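Ethyl acetate hydrolase (Pseudomonas veronii, PDB 5EFZ) hydrolyses ethyl acetate to ethanol and acetate, a step in the bacterial degradation of short-chain methyl ketones such as 2-butanone. Local coordinates at residues A[158-163]-A[277-281]; A[286-291]-A[316-321]; A[296-302]-A[322-328]. One frame throughout, in Å; residues are numbered along the deposited sequence.

Interaction 1: A[158-163]-A[277-281]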
# COMPACT_ATOMS: atom_id res chain seq x y z
N TYR A 158 -12.76 -20.40 -4.29
CA TYR A 158 -12.51 -21.18 -3.08
C TYR A 158 -13.81 -21.61 -2.41
O TYR A 158 -13.98 -22.76 -2.00
CB TYR A 158 -11.67 -20.38 -2.09
CG TYR A 158 -10.20 -20.35 -2.43
CD1 TYR A 158 -9.47 -21.55 -2.55
CD2 TYR A 158 -9.52 -19.15 -2.62
CE1 TYR A 158 -8.08 -21.52 -2.84
CE2 TYR A 158 -8.13 -19.13 -2.91
CZ TYR A 158 -7.44 -20.31 -3.01
OH TYR A 158 -6.08 -20.27 -3.31
N GLU A 159 -14.74 -20.67 -2.30
CA GLU A 159 -16.00 -21.01 -1.67
C GLU A 159 -16.74 -22.12 -2.44
O GLU A 159 -17.30 -23.05 -1.84
CB GLU A 159 -16.88 -19.76 -1.55
CG GLU A 159 -18.31 -20.04 -1.01
CD GLU A 159 -18.39 -20.40 0.48
OE1 GLU A 159 -17.42 -20.17 1.27
OE2 GLU A 159 -19.45 -20.93 0.89
N TRP A 160 -16.71 -22.05 -3.77
CA TRP A 160 -17.26 -23.14 -4.60
C TRP A 160 -16.60 -24.48 -4.27
O TRP A 160 -17.30 -25.48 -4.05
CB TRP A 160 -17.04 -22.84 -6.10
CG TRP A 160 -18.30 -22.37 -6.79
CD1 TRP A 160 -18.64 -21.08 -7.10
CD2 TRP A 160 -19.41 -23.20 -7.19
NE1 TRP A 160 -19.89 -21.05 -7.68
CE2 TRP A 160 -20.36 -22.35 -7.78
CE3 TRP A 160 -19.64 -24.58 -7.18
CZ2 TRP A 160 -21.55 -22.83 -8.32
CZ3 TRP A 160 -20.81 -25.07 -7.73
CH2 TRP A 160 -21.76 -24.19 -8.28
N ALA A 161 -15.26 -24.49 -4.23
CA ALA A 161 -14.52 -25.75 -4.05
C ALA A 161 -14.74 -26.36 -2.68
O ALA A 161 -14.62 -27.58 -2.51
CB ALA A 161 -13.02 -25.53 -4.30
N VAL A 162 -15.04 -25.52 -1.68
CA VAL A 162 -15.26 -26.00 -0.31
C VAL A 162 -16.73 -26.39 -0.10
O VAL A 162 -17.03 -27.40 0.53
CB VAL A 162 -14.85 -24.93 0.76
CG1 VAL A 162 -15.34 -25.32 2.18
CG2 VAL A 162 -13.34 -24.75 0.77
N ARG A 163 -17.64 -25.59 -0.64
CA ARG A 163 -19.07 -25.76 -0.37
C ARG A 163 -19.68 -26.92 -1.16
O ARG A 163 -20.56 -27.65 -0.65
CB ARG A 163 -19.82 -24.45 -0.70
CG ARG A 163 -21.31 -24.47 -0.38
CD ARG A 163 -22.03 -23.22 -0.84
NE ARG A 163 -21.75 -22.09 0.03
CZ ARG A 163 -22.67 -21.44 0.73
NH1 ARG A 163 -23.96 -21.79 0.67
NH2 ARG A 163 -22.29 -20.45 1.52
N ASP A 277 -14.58 -15.89 3.58
CA ASP A 277 -14.06 -16.78 4.61
C ASP A 277 -14.68 -18.18 4.49
O ASP A 277 -15.78 -18.41 4.99
CB ASP A 277 -14.32 -16.19 6.02
CG ASP A 277 -13.84 -17.10 7.13
OD1 ASP A 277 -13.13 -18.11 6.85
OD2 ASP A 277 -14.16 -16.81 8.29
N VAL A 278 -13.99 -19.10 3.82
CA VAL A 278 -14.53 -20.45 3.65
C VAL A 278 -14.53 -21.23 4.97
O VAL A 278 -15.17 -22.27 5.06
CB VAL A 278 -13.73 -21.28 2.59
CG1 VAL A 278 -13.74 -20.59 1.21
CG2 VAL A 278 -12.26 -21.51 3.05
N SER A 279 -13.79 -20.75 5.97
CA SER A 279 -13.76 -21.46 7.27
C SER A 279 -15.06 -21.29 8.06
O SER A 279 -15.29 -21.96 9.08
CB SER A 279 -12.57 -21.00 8.14
OG SER A 279 -12.80 -19.73 8.77
N ARG A 280 -15.94 -20.40 7.59
CA ARG A 280 -17.28 -20.34 8.16
C ARG A 280 -17.99 -21.71 8.07
O ARG A 280 -18.87 -22.02 8.86
CB ARG A 280 -18.12 -19.25 7.47
CG ARG A 280 -17.60 -17.85 7.78
CD ARG A 280 -18.35 -16.78 6.98
NE ARG A 280 -19.74 -16.66 7.42
CZ ARG A 280 -20.14 -15.96 8.48
NH1 ARG A 280 -19.24 -15.34 9.26
NH2 ARG A 280 -21.43 -15.90 8.77
N HIS A 281 -17.60 -22.54 7.10
CA HIS A 281 -18.18 -23.89 7.02
C HIS A 281 -17.70 -24.85 8.11
O HIS A 281 -18.33 -25.89 8.36
CB HIS A 281 -17.85 -24.52 5.67
CG HIS A 281 -18.51 -23.85 4.51
ND1 HIS A 281 -19.83 -24.07 4.18
CD2 HIS A 281 -18.04 -22.93 3.63
CE1 HIS A 281 -20.15 -23.32 3.14
NE2 HIS A 281 -19.08 -22.62 2.78
O HOH W 1 -16.43 -17.41 1.58
O HOH W 2 -18.23 -19.46 3.69

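Interaction 2: A[286-291]-A[316-321]. With EDO (1,2-ethanediol), chain M; EDO (1,2-ethanediol), chain H.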
# COMPACT_ATOMS: atom_id res chain seq x y z
N LEU A 286 -9.66 -23.18 9.26
CA LEU A 286 -9.36 -23.07 7.83
C LEU A 286 -8.77 -24.35 7.24
O LEU A 286 -9.09 -24.72 6.11
CB LEU A 286 -8.40 -21.90 7.58
CG LEU A 286 -8.06 -21.61 6.11
CD1 LEU A 286 -9.33 -21.41 5.27
CD2 LEU A 286 -7.19 -20.33 6.02
N ALA A 287 -7.87 -25.00 7.98
CA ALA A 287 -7.26 -26.24 7.50
C ALA A 287 -8.34 -27.31 7.22
O ALA A 287 -8.25 -28.07 6.24
CB ALA A 287 -6.25 -26.77 8.51
N LYS A 288 -9.35 -27.36 8.08
CA LYS A 288 -10.45 -28.32 7.90
C LYS A 288 -11.28 -27.99 6.67
O LYS A 288 -11.66 -28.89 5.91
CB LYS A 288 -11.35 -28.34 9.13
CG LYS A 288 -12.37 -29.43 9.08
CD LYS A 288 -13.23 -29.47 10.32
CE LYS A 288 -14.33 -30.51 10.18
NZ LYS A 288 -15.26 -30.52 11.36
N ALA A 289 -11.58 -26.71 6.47
CA ALA A 289 -12.31 -26.25 5.30
C ALA A 289 -11.56 -26.52 4.00
O ALA A 289 -12.14 -27.03 3.04
CB ALA A 289 -12.60 -24.73 5.40
N LEU A 290 -10.29 -26.13 3.94
CA LEU A 290 -9.51 -26.35 2.73
C LEU A 290 -9.25 -27.84 2.48
O LEU A 290 -9.07 -28.26 1.34
CB LEU A 290 -8.18 -25.58 2.79
CG LEU A 290 -8.37 -24.06 2.77
CD1 LEU A 290 -7.01 -23.32 2.86
CD2 LEU A 290 -9.15 -23.59 1.53
N GLY A 291 -9.21 -28.62 3.56
CA GLY A 291 -9.04 -30.07 3.45
C GLY A 291 -10.23 -30.76 2.80
O GLY A 291 -10.10 -31.92 2.35
N GLU A 316 -2.07 -20.83 2.32
CA GLU A 316 -3.33 -21.55 2.05
C GLU A 316 -3.10 -22.77 1.14
O GLU A 316 -3.69 -23.84 1.35
CB GLU A 316 -4.37 -20.63 1.42
CG GLU A 316 -4.81 -19.50 2.37
CD GLU A 316 -5.96 -18.64 1.84
OE1 GLU A 316 -6.21 -18.58 0.60
OE2 GLU A 316 -6.63 -18.03 2.70
N GLN A 317 -2.25 -22.61 0.13
CA GLN A 317 -2.01 -23.72 -0.81
C GLN A 317 -1.48 -24.96 -0.08
O GLN A 317 -1.84 -26.10 -0.42
CB GLN A 317 -1.03 -23.30 -1.91
CG GLN A 317 -0.85 -24.40 -2.98
CD GLN A 317 0.32 -25.34 -2.65
OE1 GLN A 317 1.30 -24.92 -2.03
NE2 GLN A 317 0.23 -26.61 -3.11
N LYS A 318 -0.67 -24.74 0.94
CA LYS A 318 -0.12 -25.84 1.72
C LYS A 318 -1.18 -26.66 2.40
O LYS A 318 -0.92 -27.80 2.77
CB LYS A 318 0.87 -25.30 2.76
CG LYS A 318 2.15 -24.73 2.14
CD LYS A 318 3.12 -24.30 3.23
CE LYS A 318 4.36 -23.64 2.66
NZ LYS A 318 5.11 -22.98 3.78
N MET A 319 -2.38 -26.10 2.56
CA MET A 319 -3.49 -26.78 3.24
C MET A 319 -4.50 -27.44 2.28
O MET A 319 -5.47 -28.07 2.71
CB MET A 319 -4.25 -25.79 4.15
CG MET A 319 -3.44 -25.33 5.36
SD MET A 319 -4.38 -24.14 6.34
CE MET A 319 -3.27 -23.87 7.72
N ILE A 320 -4.28 -27.28 0.98
CA ILE A 320 -5.20 -27.82 -0.03
C ILE A 320 -4.63 -29.10 -0.66
O ILE A 320 -3.61 -29.06 -1.36
CB ILE A 320 -5.48 -26.80 -1.15
CG1 ILE A 320 -5.99 -25.48 -0.56
CG2 ILE A 320 -6.50 -27.36 -2.13
CD1 ILE A 320 -6.11 -24.34 -1.60
N PRO A 321 -5.28 -30.24 -0.43
CA PRO A 321 -4.67 -31.48 -0.94
C PRO A 321 -4.73 -31.53 -2.46
O PRO A 321 -5.66 -30.93 -2.97
CB PRO A 321 -5.52 -32.58 -0.31
CG PRO A 321 -6.84 -31.92 -0.01
CD PRO A 321 -6.56 -30.47 0.27
C1 EDO M . -4.37 -15.34 4.05
O1 EDO M . -5.35 -14.54 4.70
C2 EDO M . -4.27 -16.67 4.79
O2 EDO M . -5.58 -17.24 4.98
C1 EDO H . 3.94 -19.33 3.99
O1 EDO H . 3.70 -20.68 4.42
C2 EDO H . 5.44 -19.06 3.96
O2 EDO H . 5.70 -17.93 3.10
O HOH W 3 -5.90 -28.98 5.15

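Interaction 3: A[296-302]-A[322-328]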
# COMPACT_ATOMS: atom_id res chain seq x y z
N LYS A 296 -8.97 -30.51 -8.43
CA LYS A 296 -7.58 -30.23 -8.79
C LYS A 296 -7.41 -28.74 -8.81
O LYS A 296 -8.03 -28.04 -9.62
CB LYS A 296 -7.22 -30.85 -10.15
CG LYS A 296 -5.74 -30.67 -10.59
CD LYS A 296 -4.80 -31.38 -9.63
CE LYS A 296 -3.32 -31.11 -9.93
NZ LYS A 296 -2.39 -31.71 -8.90
N THR A 297 -6.57 -28.21 -7.91
CA THR A 297 -6.53 -26.76 -7.70
C THR A 297 -5.16 -26.11 -7.95
O THR A 297 -4.15 -26.58 -7.42
CB THR A 297 -6.96 -26.43 -6.24
OG1 THR A 297 -8.24 -27.03 -5.98
CG2 THR A 297 -7.05 -24.93 -6.02
N TYR A 298 -5.15 -25.05 -8.76
CA TYR A 298 -3.97 -24.19 -8.94
C TYR A 298 -4.17 -22.89 -8.15
O TYR A 298 -5.18 -22.18 -8.33
CB TYR A 298 -3.75 -23.84 -10.43
CG TYR A 298 -3.15 -24.94 -11.28
CD1 TYR A 298 -2.95 -26.22 -10.78
CD2 TYR A 298 -2.81 -24.69 -12.61
CE1 TYR A 298 -2.42 -27.23 -11.58
CE2 TYR A 298 -2.27 -25.70 -13.42
CZ TYR A 298 -2.08 -26.95 -12.90
OH TYR A 298 -1.56 -27.93 -13.70
N VAL A 299 -3.22 -22.59 -7.27
CA VAL A 299 -3.22 -21.37 -6.48
C VAL A 299 -2.22 -20.43 -7.15
O VAL A 299 -1.03 -20.77 -7.26
CB VAL A 299 -2.82 -21.63 -5.01
CG1 VAL A 299 -2.77 -20.30 -4.20
CG2 VAL A 299 -3.75 -22.67 -4.36
N MET A 300 -2.72 -19.31 -7.65
CA MET A 300 -1.93 -18.46 -8.55
C MET A 300 -1.94 -16.99 -8.13
O MET A 300 -2.60 -16.16 -8.74
CB MET A 300 -2.45 -18.62 -10.00
CG MET A 300 -2.41 -20.12 -10.46
SD MET A 300 -2.96 -20.32 -12.17
CE MET A 300 -1.67 -19.51 -13.03
N PRO A 301 -1.17 -16.67 -7.09
CA PRO A 301 -1.00 -15.24 -6.78
C PRO A 301 -0.21 -14.53 -7.88
O PRO A 301 0.48 -15.21 -8.64
CB PRO A 301 -0.20 -15.25 -5.47
CG PRO A 301 0.65 -16.55 -5.57
CD PRO A 301 -0.33 -17.54 -6.24
N ILE A 302 -0.29 -13.21 -7.93
CA ILE A 302 0.52 -12.41 -8.84
C ILE A 302 1.72 -11.96 -8.03
O ILE A 302 1.54 -11.52 -6.89
CB ILE A 302 -0.28 -11.24 -9.43
CG1 ILE A 302 -1.37 -11.82 -10.39
CG2 ILE A 302 0.65 -10.18 -10.11
CD1 ILE A 302 -2.43 -10.81 -10.84
N ASN A 322 -3.76 -32.15 -3.14
CA ASN A 322 -3.84 -32.31 -4.61
C ASN A 322 -3.38 -31.05 -5.37
O ASN A 322 -3.13 -31.09 -6.57
CB ASN A 322 -5.28 -32.70 -5.01
CG ASN A 322 -5.40 -33.26 -6.41
OD1 ASN A 322 -4.40 -33.54 -7.09
ND2 ASN A 322 -6.65 -33.42 -6.87
N SER A 323 -3.23 -29.94 -4.66
CA SER A 323 -3.06 -28.62 -5.29
C SER A 323 -1.63 -28.33 -5.74
O SER A 323 -0.70 -29.06 -5.41
CB SER A 323 -3.50 -27.53 -4.32
OG SER A 323 -2.63 -27.44 -3.20
N GLU A 324 -1.47 -27.24 -6.49
CA GLU A 324 -0.15 -26.79 -6.94
C GLU A 324 -0.05 -25.30 -6.79
O GLU A 324 -1.02 -24.60 -6.99
CB GLU A 324 0.11 -27.17 -8.40
CG GLU A 324 0.05 -28.68 -8.59
CD GLU A 324 0.47 -29.13 -9.97
OE1 GLU A 324 1.16 -28.36 -10.66
OE2 GLU A 324 0.10 -30.26 -10.37
N PHE A 325 1.14 -24.84 -6.44
CA PHE A 325 1.39 -23.41 -6.28
C PHE A 325 2.06 -22.88 -7.55
O PHE A 325 3.17 -23.32 -7.91
CB PHE A 325 2.27 -23.18 -5.03
CG PHE A 325 2.43 -21.74 -4.64
CD1 PHE A 325 1.33 -21.00 -4.25
CD2 PHE A 325 3.70 -21.13 -4.63
CE1 PHE A 325 1.47 -19.65 -3.86
CE2 PHE A 325 3.85 -19.78 -4.25
CZ PHE A 325 2.72 -19.05 -3.87
N ARG A 326 1.35 -22.03 -8.28
CA ARG A 326 1.85 -21.51 -9.55
C ARG A 326 1.71 -19.98 -9.64
O ARG A 326 0.81 -19.47 -10.28
CB ARG A 326 1.10 -22.17 -10.70
CG ARG A 326 1.55 -23.64 -10.90
CD ARG A 326 0.65 -24.42 -11.78
NE ARG A 326 1.14 -25.79 -12.01
CZ ARG A 326 1.42 -26.29 -13.21
NH1 ARG A 326 1.29 -25.53 -14.28
NH2 ARG A 326 1.83 -27.55 -13.33
N PRO A 327 2.64 -19.26 -9.01
CA PRO A 327 2.53 -17.79 -9.05
C PRO A 327 2.67 -17.27 -10.48
O PRO A 327 3.46 -17.84 -11.26
CB PRO A 327 3.72 -17.31 -8.20
CG PRO A 327 4.21 -18.51 -7.47
CD PRO A 327 3.85 -19.71 -8.32
N LEU A 328 1.94 -16.20 -10.80
CA LEU A 328 2.06 -15.49 -12.06
C LEU A 328 3.10 -14.40 -11.89
O LEU A 328 3.01 -13.61 -10.95
CB LEU A 328 0.72 -14.87 -12.45
CG LEU A 328 -0.37 -15.92 -12.71
CD1 LEU A 328 -1.68 -15.21 -12.88
CD2 LEU A 328 -0.02 -16.71 -13.98
O HOH W 4 -0.85 -30.33 -12.79

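Interaction 1: A[158-163]-A[277-281]
One carboxylate oxygen, Glu159 OE2, serves both segments at once: it accepts from His281 NE2 at 2.6 Å (N-H...O angle 162°) and, within its own helix, from Arg163 NE at 2.7 Å in a salt bridge one turn on. The helix is 152-163, which follows Ser151, the inferred nucleophile, in this alpha/beta hydrolase fold; its partner is a 3-10 turn between helices 263-274 and 286-290. Arg163 and His281 therefore converge on the same acid, and His281 CE1 lies over one face of the guanidinium, 3.7 Å from Arg163 NE. The other oxygen, Glu159 OE1, reaches the turn through two waters, which bind Asp277 N and Asp277 O. Next to this polar cluster Val278 packs against the helix, its CG1 3.9 Å from Tyr158 CB and its CB 3.9 Å from Val162 CG2. An Asx turn shapes the start of the 3-10 segment: Asp277 OD1 accepts from Ser279 N at 2.9 Å and from Ser279 OG at 2.5 Å.

Interaction 2: A[286-291]-A[316-321]
Apolar packing carries most of this contact, and Leu290 is at its centre. Its CB lies 4.0 Å from Ile320 CG1, while its CD1 comes within 3.9 Å of Met319 CB and 4.0 Å of Glu316 CB. One helical turn earlier, the thioether of Met319 rests on the backbone and methyl of Ala287, with Met319 SD 3.7 Å from Ala287 CA and 3.9 Å from Ala287 CB. At the C-terminal end of 286-291 the Pro321 ring takes over, its CD 3.5 Å from Leu290 O. The CA register, Ala287 with Met319 at 5.7 Å and Leu290 with Ile320 at 5.3 Å, confirms how closely the two backbones approach.

The second segment leads out of helix 310-317, the crossover helix of a beta-alpha-beta unit in the alpha/beta hydrolase fold. A type I turn from Gln317 to Ile320, closed by Ile320 N to Gln317 O at 3.1 Å, redirects the chain toward strand 324-325 and presents Met319 and Ile320 to helix 286-290.

Polar links across the contact are indirect. A water donates to Ala287 O at 2.7 Å and to Met319 O at 2.6 Å, bridging the two backbones. The carboxylate of Glu316 is held by the backbone amides of Ala178 and Arg179; its OE2 also accepts from O2 of a 1,2-ethanediol, probably from the crystallisation liquor, at 2.6 Å, and that same O2 lies 3.6 Å from Leu286 CD2.

Interaction 3: A[296-302]-A[322-328]
Val299, Pro301 and Phe325 form an apolar group on one face of the paired strands: Phe325 CE1 lies 3.6 Å from Pro301 CG, and Phe325 CD1 is 4.2 Å from Val299 CG1. Helix 310-317 covers this face through Cys313 and Gln317. Further along, Leu328 CD2 meets Met300 CE at 3.4 Å, and Leu328 CD1 approaches Ile302 CG1 at 4.2 Å.

The backbones run in the same direction, their end-to-end vectors 23° apart, with parallel bridges pairing Tyr298 with Glu324 and Val299 with Phe325. Hydrogen bonds alternate between the chains: Glu324 N to Thr297 O at 2.9 Å, Val299 N to Glu324 O at 3.0 Å and Arg326 N to Val299 O at 2.9 Å. Beyond the regular strands, Leu328 N still binds Pro301 O at 2.8 Å. These are the two strands of a beta-alpha-beta unit at one edge of the central alpha/beta hydrolase sheet, with 324-325 outermost within the chain. The side chains of Ile302 and Asp305, the latter inferred to be catalytic, are about 4 Å apart at their nearest atoms.

On the face bearing Tyr298 and Glu324, the Arg326 guanidinium stacks flat on the Tyr298 ring (centres 4.2 Å apart, planes at 11°). Its NE and NH2 each reach Glu324 OE1 at 2.9 Å, and NH2 also forms a salt bridge with Glu354 of helix 342-356. A water joins Tyr298 OH to Glu324 OE2. At the N-terminal end of the pair Lys296 NZ donates to Asn322 O at 2.5 Å and, in a weak bond within a salt bridge, to Glu324 OE2 at 3.2 Å.

From the N terminus, helix 152-163 comes first; the chain then runs through 113 largely helical residues before 277-281 returns to it and closes interaction 1. Interaction 2 opens soon afterwards at 286-291, so these two are in series. Before it closes at 316-321, strand 296-300 has opened interaction 3, which closes at 322-328: interactions 2 and 3 cross. Direct contacts connect all three. Val278 CG2 meets Leu286 CD1 at 3.7 Å, Tyr158 OH lies 3.4 Å from Val299 CG1, and Gln317 NE2 is 3.0 Å from Ser323 OG, a probable hydrogen bond. Together they tie helix 152-163, helix 286-290 and the crossover helix 310-317 to the sheet edge.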